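Local coordinates for protein putative carboxylesterase (Lactobacillus plantarum WCFS1, PDB 3BJR) that probably hydrolyses carboxylic ester bonds as a serine hydrolase with an alpha/beta-hydrolase fold, though its natural substrate is not known, at residues Leu90-Val102 with Tyr169-Phe178. Numbering follows the deposited sequence.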
ATOM      1  N   LEU A  90      -6.476 -30.257   3.690  1.00 32.36           N
ATOM      2  CA  LEU A  90      -5.211 -30.289   2.985  1.00 33.59           C
ATOM      3  C   LEU A  90      -5.288 -31.262   1.814  1.00 35.36           C
ATOM      4  O   LEU A  90      -6.252 -32.001   1.671  1.00 33.30           O
ATOM      5  CB  LEU A  90      -4.080 -30.692   3.969  1.00 35.82           C
ATOM      6  CG  LEU A  90      -3.913 -29.855   5.250  1.00 29.97           C
ATOM      7  CD1 LEU A  90      -2.940 -30.522   6.230  1.00 33.40           C
ATOM      8  CD2 LEU A  90      -3.508 -28.496   4.917  1.00 25.24           C
ATOM      9  N   LEU A  91      -4.264 -31.248   0.969  1.00 38.90           N
ATOM     10  CA  LEU A  91      -4.180 -32.160  -0.191  1.00 39.75           C
ATOM     11  C   LEU A  91      -4.184 -33.605   0.230  1.00 40.73           C
ATOM     12  O   LEU A  91      -4.723 -34.454  -0.474  1.00 44.10           O
ATOM     13  CB  LEU A  91      -2.942 -31.856  -1.024  1.00 40.04           C
ATOM     14  CG  LEU A  91      -3.074 -30.570  -1.842  1.00 47.43           C
ATOM     15  CD1 LEU A  91      -1.715 -29.870  -2.116  1.00 47.49           C
ATOM     16  CD2 LEU A  91      -3.849 -30.893  -3.124  1.00 51.31           C
ATOM     17  N   THR A  92      -3.601 -33.890   1.386  1.00 42.19           N
ATOM     18  CA  THR A  92      -3.612 -35.252   1.938  1.00 43.17           C
ATOM     19  C   THR A  92      -4.990 -35.704   2.423  1.00 43.00           C
ATOM     20  O   THR A  92      -5.249 -36.899   2.485  1.00 41.82           O
ATOM     21  CB  THR A  92      -2.587 -35.410   3.083  1.00 44.18           C
ATOM     22  OG1 THR A  92      -2.587 -34.217   3.880  1.00 49.01           O
ATOM     23  CG2 THR A  92      -1.169 -35.657   2.509  1.00 45.99           C
ATOM     24  N   ASP A  93      -5.869 -34.766   2.761  1.00 43.77           N
ATOM     25  CA  ASP A  93      -7.238 -35.095   3.177  1.00 45.14           C
ATOM     26  C   ASP A  93      -8.145 -35.318   1.977  1.00 46.51           C
ATOM     27  O   ASP A  93      -9.039 -36.154   2.001  1.00 44.21           O
ATOM     28  CB  ASP A  93      -7.845 -33.972   3.988  1.00 44.10           C
ATOM     29  CG  ASP A  93      -7.055 -33.660   5.203  1.00 45.80           C
ATOM     30  OD1 ASP A  93      -6.829 -34.588   6.018  1.00 48.97           O
ATOM     31  OD2 ASP A  93      -6.683 -32.474   5.344  1.00 39.73           O
ATOM     32  N   GLN A  94      -7.919 -34.540   0.932  1.00 50.45           N
ATOM     33  CA  GLN A  94      -8.772 -34.604  -0.226  1.00 52.94           C
ATOM     34  C   GLN A  94      -8.080 -34.096  -1.478  1.00 54.89           C
ATOM     35  O   GLN A  94      -7.439 -33.032  -1.488  1.00 53.59           O
ATOM     36  CB  GLN A  94     -10.030 -33.786   0.085  1.00 53.29           C
ATOM     37  CG  GLN A  94     -10.787 -33.266  -1.098  1.00 51.53           C
ATOM     38  CD  GLN A  94     -12.049 -32.571  -0.675  1.00 51.17           C
ATOM     39  OE1 GLN A  94     -12.689 -32.958   0.307  1.00 44.28           O
ATOM     40  NE2 GLN A  94     -12.427 -31.542  -1.417  1.00 43.24           N
ATOM     41  N   GLN A  95      -8.204 -34.886  -2.537  1.00 59.03           N
ATOM     42  CA  GLN A  95      -7.664 -34.476  -3.814  1.00 61.41           C
ATOM     43  C   GLN A  95      -8.646 -34.843  -4.947  1.00 59.97           C
ATOM     44  O   GLN A  95      -9.116 -35.993  -5.008  1.00 59.02           O
ATOM     45  CB  GLN A  95      -6.285 -35.064  -4.063  1.00 63.19           C
ATOM     46  CG  GLN A  95      -5.473 -34.088  -4.897  1.00 66.57           C
ATOM     47  CD  GLN A  95      -4.226 -34.668  -5.433  1.00 67.78           C
ATOM     48  OE1 GLN A  95      -4.075 -35.891  -5.519  1.00 73.29           O
ATOM     49  NE2 GLN A  95      -3.325 -33.797  -5.860  1.00 54.44           N
ATOM     50  N   PRO A  96      -8.984 -33.854  -5.814  1.00 57.84           N
ATOM     51  CA  PRO A  96      -8.500 -32.454  -5.794  1.00 55.31           C
ATOM     52  C   PRO A  96      -9.043 -31.715  -4.569  1.00 54.84           C
ATOM     53  O   PRO A  96     -10.132 -32.030  -4.076  1.00 54.26           O
ATOM     54  CB  PRO A  96      -9.072 -31.858  -7.076  1.00 54.12           C
ATOM     55  CG  PRO A  96     -10.314 -32.650  -7.306  1.00 57.30           C
ATOM     56  CD  PRO A  96      -9.979 -34.060  -6.880  1.00 58.13           C
ATOM     57  N   LEU A  97      -8.277 -30.756  -4.075  1.00 52.56           N
ATOM     58  CA  LEU A  97      -8.664 -30.029  -2.889  1.00 51.46           C
ATOM     59  C   LEU A  97     -10.026 -29.353  -3.106  1.00 53.10           C
ATOM     60  O   LEU A  97     -10.884 -29.321  -2.207  1.00 50.10           O
ATOM     61  CB  LEU A  97      -7.593 -28.994  -2.531  1.00 48.35           C
ATOM     62  CG  LEU A  97      -7.640 -28.429  -1.134  1.00 46.89           C
ATOM     63  CD1 LEU A  97      -7.827 -29.534  -0.050  1.00 40.16           C
ATOM     64  CD2 LEU A  97      -6.368 -27.596  -0.918  1.00 47.51           C
ATOM     65  N   GLY A  98     -10.218 -28.859  -4.323  1.00 54.25           N
ATOM     66  CA  GLY A  98     -11.429 -28.168  -4.695  1.00 52.55           C
ATOM     67  C   GLY A  98     -11.420 -26.840  -3.999  1.00 50.67           C
ATOM     68  O   GLY A  98     -10.383 -26.202  -3.914  1.00 48.92           O
ATOM     69  N   LEU A  99     -12.598 -26.434  -3.524  1.00 50.49           N
ATOM     70  CA  LEU A  99     -12.768 -25.240  -2.690  1.00 48.53           C
ATOM     71  C   LEU A  99     -13.028 -25.619  -1.219  1.00 41.02           C
ATOM     72  O   LEU A  99     -13.532 -24.801  -0.466  1.00 35.45           O
ATOM     73  CB  LEU A  99     -13.895 -24.332  -3.227  1.00 48.56           C
ATOM     74  CG  LEU A  99     -13.357 -23.167  -4.067  1.00 59.25           C
ATOM     75  CD1 LEU A  99     -12.562 -23.654  -5.286  1.00 61.23           C
ATOM     76  CD2 LEU A  99     -14.514 -22.249  -4.473  1.00 55.28           C
ATOM     77  N   ALA A 100     -12.620 -26.824  -0.806  1.00 35.83           N
ATOM     78  CA  ALA A 100     -12.847 -27.288   0.551  1.00 33.51           C
ATOM     79  C   ALA A 100     -12.385 -26.316   1.633  1.00 33.61           C
ATOM     80  O   ALA A 100     -13.071 -26.168   2.623  1.00 34.71           O
ATOM     81  CB  ALA A 100     -12.230 -28.660   0.781  1.00 29.89           C
ATOM     82  N   PRO A 101     -11.206 -25.700   1.501  1.00 35.50           N
ATOM     83  CA  PRO A 101     -10.772 -24.725   2.513  1.00 32.28           C
ATOM     84  C   PRO A 101     -11.593 -23.462   2.641  1.00 33.70           C
ATOM     85  O   PRO A 101     -11.645 -22.881   3.734  1.00 32.23           O
ATOM     86  CB  PRO A 101      -9.365 -24.361   2.045  1.00 33.81           C
ATOM     87  CG  PRO A 101      -8.925 -25.580   1.305  1.00 36.33           C
ATOM     88  CD  PRO A 101     -10.140 -25.918   0.517  1.00 38.80           C
ATOM     89  N   VAL A 102     -12.219 -23.028   1.548  1.00 34.84           N
ATOM     90  CA  VAL A 102     -13.063 -21.845   1.546  1.00 35.44           C
ATOM     91  C   VAL A 102     -14.379 -22.181   2.275  1.00 36.71           C
ATOM     92  O   VAL A 102     -14.914 -21.368   3.038  1.00 35.60           O
ATOM     93  CB  VAL A 102     -13.381 -21.392   0.097  1.00 35.65           C
ATOM     94  CG1 VAL A 102     -14.309 -20.223   0.133  1.00 36.37           C
ATOM     95  CG2 VAL A 102     -12.100 -21.060  -0.699  1.00 30.21           C
ATOM     96  N   TYR A 169       0.488 -11.226   2.962  1.00 35.53           N
ATOM     97  CA  TYR A 169       1.328 -11.958   2.016  1.00 33.78           C
ATOM     98  C   TYR A 169       0.558 -13.015   1.245  1.00 36.10           C
ATOM     99  O   TYR A 169       0.958 -14.162   1.207  1.00 33.06           O
ATOM    100  CB  TYR A 169       2.546 -12.566   2.723  1.00 35.52           C
ATOM    101  CG  TYR A 169       3.242 -11.552   3.587  1.00 34.19           C
ATOM    102  CD1 TYR A 169       3.951 -10.527   3.024  1.00 35.79           C
ATOM    103  CD2 TYR A 169       3.137 -11.585   4.972  1.00 34.18           C
ATOM    104  CE1 TYR A 169       4.545  -9.555   3.813  1.00 34.48           C
ATOM    105  CE2 TYR A 169       3.752 -10.628   5.776  1.00 35.28           C
ATOM    106  CZ  TYR A 169       4.448  -9.600   5.183  1.00 35.53           C
ATOM    107  OH  TYR A 169       5.080  -8.621   5.952  1.00 36.25           O
ATOM    108  N   PRO A 170      -0.530 -12.616   0.584  1.00 38.54           N
ATOM    109  CA  PRO A 170      -1.302 -13.632  -0.107  1.00 37.86           C
ATOM    110  C   PRO A 170      -0.513 -14.302  -1.222  1.00 37.87           C
ATOM    111  O   PRO A 170       0.202 -13.636  -1.933  1.00 41.59           O
ATOM    112  CB  PRO A 170      -2.503 -12.866  -0.674  1.00 37.36           C
ATOM    113  CG  PRO A 170      -2.295 -11.428  -0.371  1.00 37.34           C
ATOM    114  CD  PRO A 170      -1.074 -11.257   0.414  1.00 37.38           C
ATOM    115  N   VAL A 171      -0.706 -15.605  -1.377  1.00 37.44           N
ATOM    116  CA  VAL A 171      -0.051 -16.430  -2.378  1.00 37.68           C
ATOM    117  C   VAL A 171      -1.105 -17.287  -3.057  1.00 36.77           C
ATOM    118  O   VAL A 171      -1.846 -17.960  -2.409  1.00 36.51           O
ATOM    119  CB  VAL A 171       1.063 -17.349  -1.739  1.00 36.59           C
ATOM    120  CG1 VAL A 171       1.497 -18.492  -2.705  1.00 34.05           C
ATOM    121  CG2 VAL A 171       2.242 -16.507  -1.266  1.00 40.39           C
ATOM    122  N   ILE A 172      -1.168 -17.238  -4.378  1.00 42.42           N
ATOM    123  CA  ILE A 172      -2.061 -18.091  -5.171  1.00 43.42           C
ATOM    124  C   ILE A 172      -1.368 -19.369  -5.623  1.00 42.58           C
ATOM    125  O   ILE A 172      -0.324 -19.323  -6.180  1.00 46.36           O
ATOM    126  CB  ILE A 172      -2.518 -17.353  -6.418  1.00 43.94           C
ATOM    127  CG1 ILE A 172      -3.295 -16.107  -6.009  1.00 45.44           C
ATOM    128  CG2 ILE A 172      -3.344 -18.295  -7.306  1.00 46.90           C
ATOM    129  CD1 ILE A 172      -3.675 -15.306  -7.185  1.00 52.70           C
ATOM    130  N   SER A 173      -1.946 -20.514  -5.365  1.00 44.99           N
ATOM    131  CA  SER A 173      -1.380 -21.779  -5.781  1.00 46.65           C
ATOM    132  C   SER A 173      -2.471 -22.429  -6.603  1.00 46.52           C
ATOM    133  O   SER A 173      -3.634 -22.228  -6.302  1.00 44.78           O
ATOM    134  CB  SER A 173      -1.035 -22.678  -4.570  1.00 47.99           C
ATOM    135  OG  SER A 173      -1.053 -24.102  -4.869  1.00 52.12           O
ATOM    136  N   PRO A 174      -2.104 -23.221  -7.623  1.00 44.75           N
ATOM    137  CA  PRO A 174      -3.087 -23.915  -8.399  1.00 43.14           C
ATOM    138  C   PRO A 174      -3.596 -25.170  -7.734  1.00 44.39           C
ATOM    139  O   PRO A 174      -4.384 -25.890  -8.360  1.00 44.21           O
ATOM    140  CB  PRO A 174      -2.343 -24.257  -9.671  1.00 44.02           C
ATOM    141  CG  PRO A 174      -0.945 -24.440  -9.241  1.00 47.38           C
ATOM    142  CD  PRO A 174      -0.747 -23.443  -8.143  1.00 48.50           C
ATOM    143  N   LEU A 175      -3.194 -25.433  -6.488  1.00 45.42           N
ATOM    144  CA  LEU A 175      -3.662 -26.650  -5.781  1.00 47.90           C
ATOM    145  C   LEU A 175      -5.108 -26.513  -5.332  1.00 49.46           C
ATOM    146  O   LEU A 175      -5.844 -27.505  -5.251  1.00 49.09           O
ATOM    147  CB  LEU A 175      -2.722 -27.000  -4.619  1.00 50.15           C
ATOM    148  CG  LEU A 175      -1.321 -27.384  -5.158  1.00 57.39           C
ATOM    149  CD1 LEU A 175      -0.176 -27.184  -4.135  1.00 62.92           C
ATOM    150  CD2 LEU A 175      -1.392 -28.826  -5.764  1.00 49.17           C
ATOM    151  N   LEU A 176      -5.503 -25.271  -5.068  1.00 48.41           N
ATOM    152  CA  LEU A 176      -6.860 -24.944  -4.717  1.00 49.15           C
ATOM    153  C   LEU A 176      -7.679 -24.917  -6.032  1.00 53.53           C
ATOM    154  O   LEU A 176      -7.354 -24.146  -6.950  1.00 56.34           O
ATOM    155  CB  LEU A 176      -6.870 -23.580  -4.016  1.00 46.52           C
ATOM    156  CG  LEU A 176      -8.159 -23.128  -3.356  1.00 47.72           C
ATOM    157  CD1 LEU A 176      -8.437 -24.003  -2.135  1.00 46.39           C
ATOM    158  CD2 LEU A 176      -8.111 -21.645  -2.976  1.00 45.83           C
ATOM    159  N   GLY A 177      -8.723 -25.752  -6.120  1.00 56.64           N
ATOM    160  CA  GLY A 177      -9.609 -25.832  -7.300  1.00 57.70           C
ATOM    161  C   GLY A 177      -9.768 -27.239  -7.889  1.00 59.29           C
ATOM    162  O   GLY A 177      -9.242 -28.227  -7.346  1.00 58.75           O
ATOM    163  N   PHE A 178     -10.519 -27.323  -8.994  1.00 61.50           N
ATOM    164  CA  PHE A 178     -10.744 -28.581  -9.745  1.00 62.52           C
ATOM    165  C   PHE A 178     -10.043 -28.513 -11.122  1.00 62.83           C
ATOM    166  O   PHE A 178     -10.274 -29.336 -12.023  1.00 65.63           O
ATOM    167  CB  PHE A 178     -12.255 -28.854  -9.895  1.00 62.51           C
ATOM    168  CG  PHE A 178     -12.990 -29.048  -8.570  1.00 61.04           C
ATOM    169  CD1 PHE A 178     -13.341 -27.953  -7.776  1.00 62.56           C
ATOM    170  CD2 PHE A 178     -13.356 -30.322  -8.136  1.00 62.44           C
ATOM    171  CE1 PHE A 178     -14.032 -28.130  -6.554  1.00 60.07           C
ATOM    172  CE2 PHE A 178     -14.046 -30.508  -6.922  1.00 63.21           C
ATOM    173  CZ  PHE A 178     -14.376 -29.415  -6.133  1.00 62.90           C
TER
HETATM  174  O   HOH W   1      -6.062 -29.892  -5.685  1.00 51.79           O
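The ring of Phe-178 lies against Gly-98, whose CA sits over one face, offset toward the rim; this CH-pi contact measures 3.6 Å from Gly-98 CA to the ring centroid, though the ring is modelled too close and the exact separation is doubtful. Two more atoms approach the same ring obliquely, Leu-99 N and Pro-96 CG, the pyrrolidine of Pro-96 crossing the Phe-178 side chain at about a right angle. With chi1 at -62°, Phe-178 has CG beside its own backbone N, and the ring is turned back over Gly-98.

Under the ring the two segments join in a single antiparallel bridge, the hydrogen-bonded pair Gly-98 and Gly-177. Both bonds are bent and weak: Gly-177 N gives to Gly-98 O at 2.8 Å, and Gly-98 N to Gly-177 O at 3.2 Å. One water accepts from Leu-97 N at 2.9 Å; its link to Leu-175 O is modelled too short and is doubtful. Gly-98, with positive phi, belongs to the type II' turn from Leu-97 to Ala-100 that leads into helix 100-114.

Apolar side chains meet beside and beyond the bridge. Leu-176 CD1 reaches Gly-98 O and slides past Pro-101, 3.7 Å from Pro-101 CD, because chi1 of -170° sets its CG anti to the backbone N. Near the water, Leu-91 CD1 meets the end of Leu-175, 3.7 Å from Leu-175 CD1, the two side chains crossing. Within the type I turn from Ser-173 to Leu-176, Ser-173 OG accepts from Leu-175 N, an ST turn.

The contact ties the start of helix 100-114 to the loop between strands 165-168 and 208-213. Helix 133-153, which follows the probable nucleophile elbow at Ser-132, packs against both segments, through Ile-137 on Pro-101 and through His-136 and Leu-140 on Leu-176.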